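Local coordinates for peptidoglycan-binding domain 1 (Burkholderia, PDB 5NM7), which probably cleaves bacterial peptidoglycan as a modular phage endolysin, joining a peptidoglycan-binding domain to a lysozyme-like N-acetylmuramidase domain that lacks a catalytic aspartate, at residues A[113-118]-A[174-179]. Sequence-based numbering, arbitrary orientation.
Sequences PVILYE and EATSWG
Ser177 OG, 3.4 Å from Leu116 CB across the strand pair, is gripped by two hydrogen bonds: a water donates to it at 2.9 Å, and Gln182 OE1 is its second partner. The backbones of Leu116 and Ser177 bond both ways, Leu116 N to Ser177 O at 3.2 Å and Ser177 N to Leu116 O more straightly (169° at the hydrogen), which makes them an antiparallel hydrogen-bonded pair flanked by the non-hydrogen-bonded pairs Ile115-Trp178 and Tyr117-Thr176. Ser177 O also takes a CA-H...O contact from Ile115 CA at 3.1 Å. Beyond these, Gly179 N to Val114 O and Glu118 N to Ala175 O, each 2.8 Å, extend the ladder at its two ends; Glu118 is also the N-cap residue of helix 119-128.

On the sheet face bearing Ile115, Tyr117, Thr176 and Trp178, Ile115 CG2 sits 3.6 Å from the centroid of the six-membered ring of Trp178, 23° off its normal, a CH-pi contact. Ile115 has CG1 between the backbone N and the carbonyl carbon (chi1 56°); its CG2, the branch that touches the indole, stands beside the N. Thr176 CG2 covers part of the same indole face, while Pro113 CG meets the ring edge in plane, 3.9 Å from CE3. Thr176 OG1 lies at the edge of the Tyr117 ring and is hydrogen-bonded to Ala172 O. Helix 156-167 packs on Ile115, Tyr117 and Thr176, and helix 196-205 on Trp178.

Strand 176-178 lies between strands 115-117 and 183-184 of a three-stranded antiparallel sheet in the N-acetylmuramidase region. Polar bonds gather around Ser177 OG, on the face it shares with Leu116: its water also donates to Glu118 OE2 (2.6 Å), while Tyr151 OH bonds Glu118 OE1, so both carboxylate oxygens are held and the water ties Glu118 to Ser177.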
loop_
_atom_site.group_PDB
_atom_site.type_symbol
_atom_site.label_atom_id
_atom_site.label_comp_id
_atom_site.label_asym_id
_atom_site.label_seq_id
_atom_site.Cartn_x
_atom_site.Cartn_y
_atom_site.Cartn_z
ATOM N N PRO A 113 11.077 2.149 5.287
ATOM C CA PRO A 113 9.738 2.330 4.697
ATOM C C PRO A 113 9.684 3.361 3.565
ATOM O O PRO A 113 10.435 4.341 3.542
ATOM C CB PRO A 113 8.874 2.760 5.895
ATOM C CG PRO A 113 9.791 2.997 7.034
ATOM C CD PRO A 113 11.156 2.500 6.713
ATOM N N VAL A 114 8.753 3.166 2.635
ATOM C CA VAL A 114 8.485 4.135 1.587
ATOM C C VAL A 114 7.885 5.386 2.232
ATOM O O VAL A 114 7.026 5.270 3.103
ATOM C CB VAL A 114 7.550 3.541 0.512
ATOM C CG1 VAL A 114 7.223 4.585 -0.535
ATOM C CG2 VAL A 114 8.234 2.346 -0.154
ATOM N N ILE A 115 8.415 6.539 1.861
ATOM C CA ILE A 115 7.996 7.825 2.437
ATOM C C ILE A 115 7.820 8.867 1.387
ATOM O O ILE A 115 8.361 8.774 0.283
ATOM C CB ILE A 115 8.990 8.363 3.508
ATOM C CG1 ILE A 115 10.399 8.477 2.936
ATOM C CG2 ILE A 115 8.977 7.497 4.733
ATOM C CD1 ILE A 115 11.276 9.392 3.723
ATOM N N LEU A 116 7.060 9.907 1.741
ATOM C CA LEU A 116 7.029 11.137 0.983
ATOM C C LEU A 116 6.940 12.274 1.964
ATOM O O LEU A 116 6.019 12.333 2.793
ATOM C CB LEU A 116 5.855 11.199 -0.003
ATOM C CG LEU A 116 5.953 12.279 -1.082
ATOM C CD1 LEU A 116 7.052 11.924 -2.082
ATOM C CD2 LEU A 116 4.627 12.416 -1.822
ATOM N N TYR A 117 7.937 13.148 1.920
ATOM C CA TYR A 117 7.996 14.283 2.814
ATOM C C TYR A 117 7.241 15.481 2.208
ATOM O O TYR A 117 7.363 15.734 1.010
ATOM C CB TYR A 117 9.468 14.610 3.087
ATOM C CG TYR A 117 9.643 15.924 3.810
ATOM C CD1 TYR A 117 9.952 17.062 3.110
ATOM C CD2 TYR A 117 9.439 16.016 5.185
ATOM C CE1 TYR A 117 10.077 18.280 3.736
ATOM C CE2 TYR A 117 9.560 17.228 5.824
ATOM C CZ TYR A 117 9.893 18.350 5.090
ATOM O OH TYR A 117 10.014 19.587 5.697
ATOM N N GLU A 118 6.421 16.145 3.031
ATOM C CA GLU A 118 5.480 17.176 2.596
ATOM C C GLU A 118 5.842 18.510 3.254
ATOM O O GLU A 118 5.493 18.766 4.421
ATOM C CB GLU A 118 4.050 16.797 2.982
ATOM C CG GLU A 118 3.540 15.485 2.377
ATOM C CD GLU A 118 3.176 15.598 0.912
ATOM O OE1 GLU A 118 3.353 16.670 0.332
ATOM O OE2 GLU A 118 2.700 14.587 0.346
ATOM N N GLU A 174 6.020 13.975 11.445
ATOM C CA GLU A 174 4.592 14.330 11.261
ATOM C C GLU A 174 4.226 14.800 9.846
ATOM O O GLU A 174 3.109 14.534 9.370
ATOM C CB GLU A 174 4.186 15.386 12.318
ATOM C CG GLU A 174 4.117 14.811 13.718
ATOM C CD GLU A 174 3.732 15.860 14.765
ATOM O OE1 GLU A 174 3.801 17.057 14.455
ATOM O OE2 GLU A 174 3.335 15.444 15.853
ATOM N N ALA A 175 5.163 15.463 9.159
ATOM C CA ALA A 175 5.007 15.977 7.828
ATOM C C ALA A 175 5.419 14.958 6.750
ATOM O O ALA A 175 5.576 15.343 5.579
ATOM C CB ALA A 175 5.861 17.207 7.658
ATOM N N THR A 176 5.547 13.697 7.120
ATOM C CA THR A 176 5.934 12.668 6.167
ATOM C C THR A 176 4.843 11.601 6.120
ATOM O O THR A 176 4.254 11.284 7.149
ATOM C CB THR A 176 7.284 12.075 6.574
ATOM O OG1 THR A 176 8.239 13.133 6.559
ATOM C CG2 THR A 176 7.732 10.989 5.596
ATOM N N SER A 177 4.588 11.063 4.931
ATOM C CA SER A 177 3.714 9.875 4.804
ATOM C C SER A 177 4.489 8.586 4.799
ATOM O O SER A 177 5.557 8.504 4.172
ATOM C CB SER A 177 2.862 9.977 3.539
ATOM O OG SER A 177 3.651 10.255 2.395
ATOM N N TRP A 178 3.946 7.545 5.414
ATOM C CA TRP A 178 4.700 6.327 5.705
ATOM C C TRP A 178 4.048 5.087 5.216
ATOM O O TRP A 178 2.853 4.888 5.393
ATOM C CB TRP A 178 4.847 6.189 7.218
ATOM C CG TRP A 178 5.622 7.315 7.776
ATOM C CD1 TRP A 178 5.157 8.544 8.160
ATOM C CD2 TRP A 178 7.020 7.341 7.986
ATOM N NE1 TRP A 178 6.171 9.333 8.566
ATOM C CE2 TRP A 178 7.341 8.627 8.458
ATOM C CE3 TRP A 178 8.038 6.409 7.784
ATOM C CZ2 TRP A 178 8.631 9.001 8.788
ATOM C CZ3 TRP A 178 9.319 6.787 8.092
ATOM C CH2 TRP A 178 9.611 8.067 8.573
ATOM N N GLY A 179 4.861 4.229 4.607
ATOM C CA GLY A 179 4.502 2.860 4.312
ATOM C C GLY A 179 3.555 2.713 3.132
ATOM O O GLY A 179 3.345 3.644 2.359
HETATM O O HOH W 1 2.018 12.180 1.013
#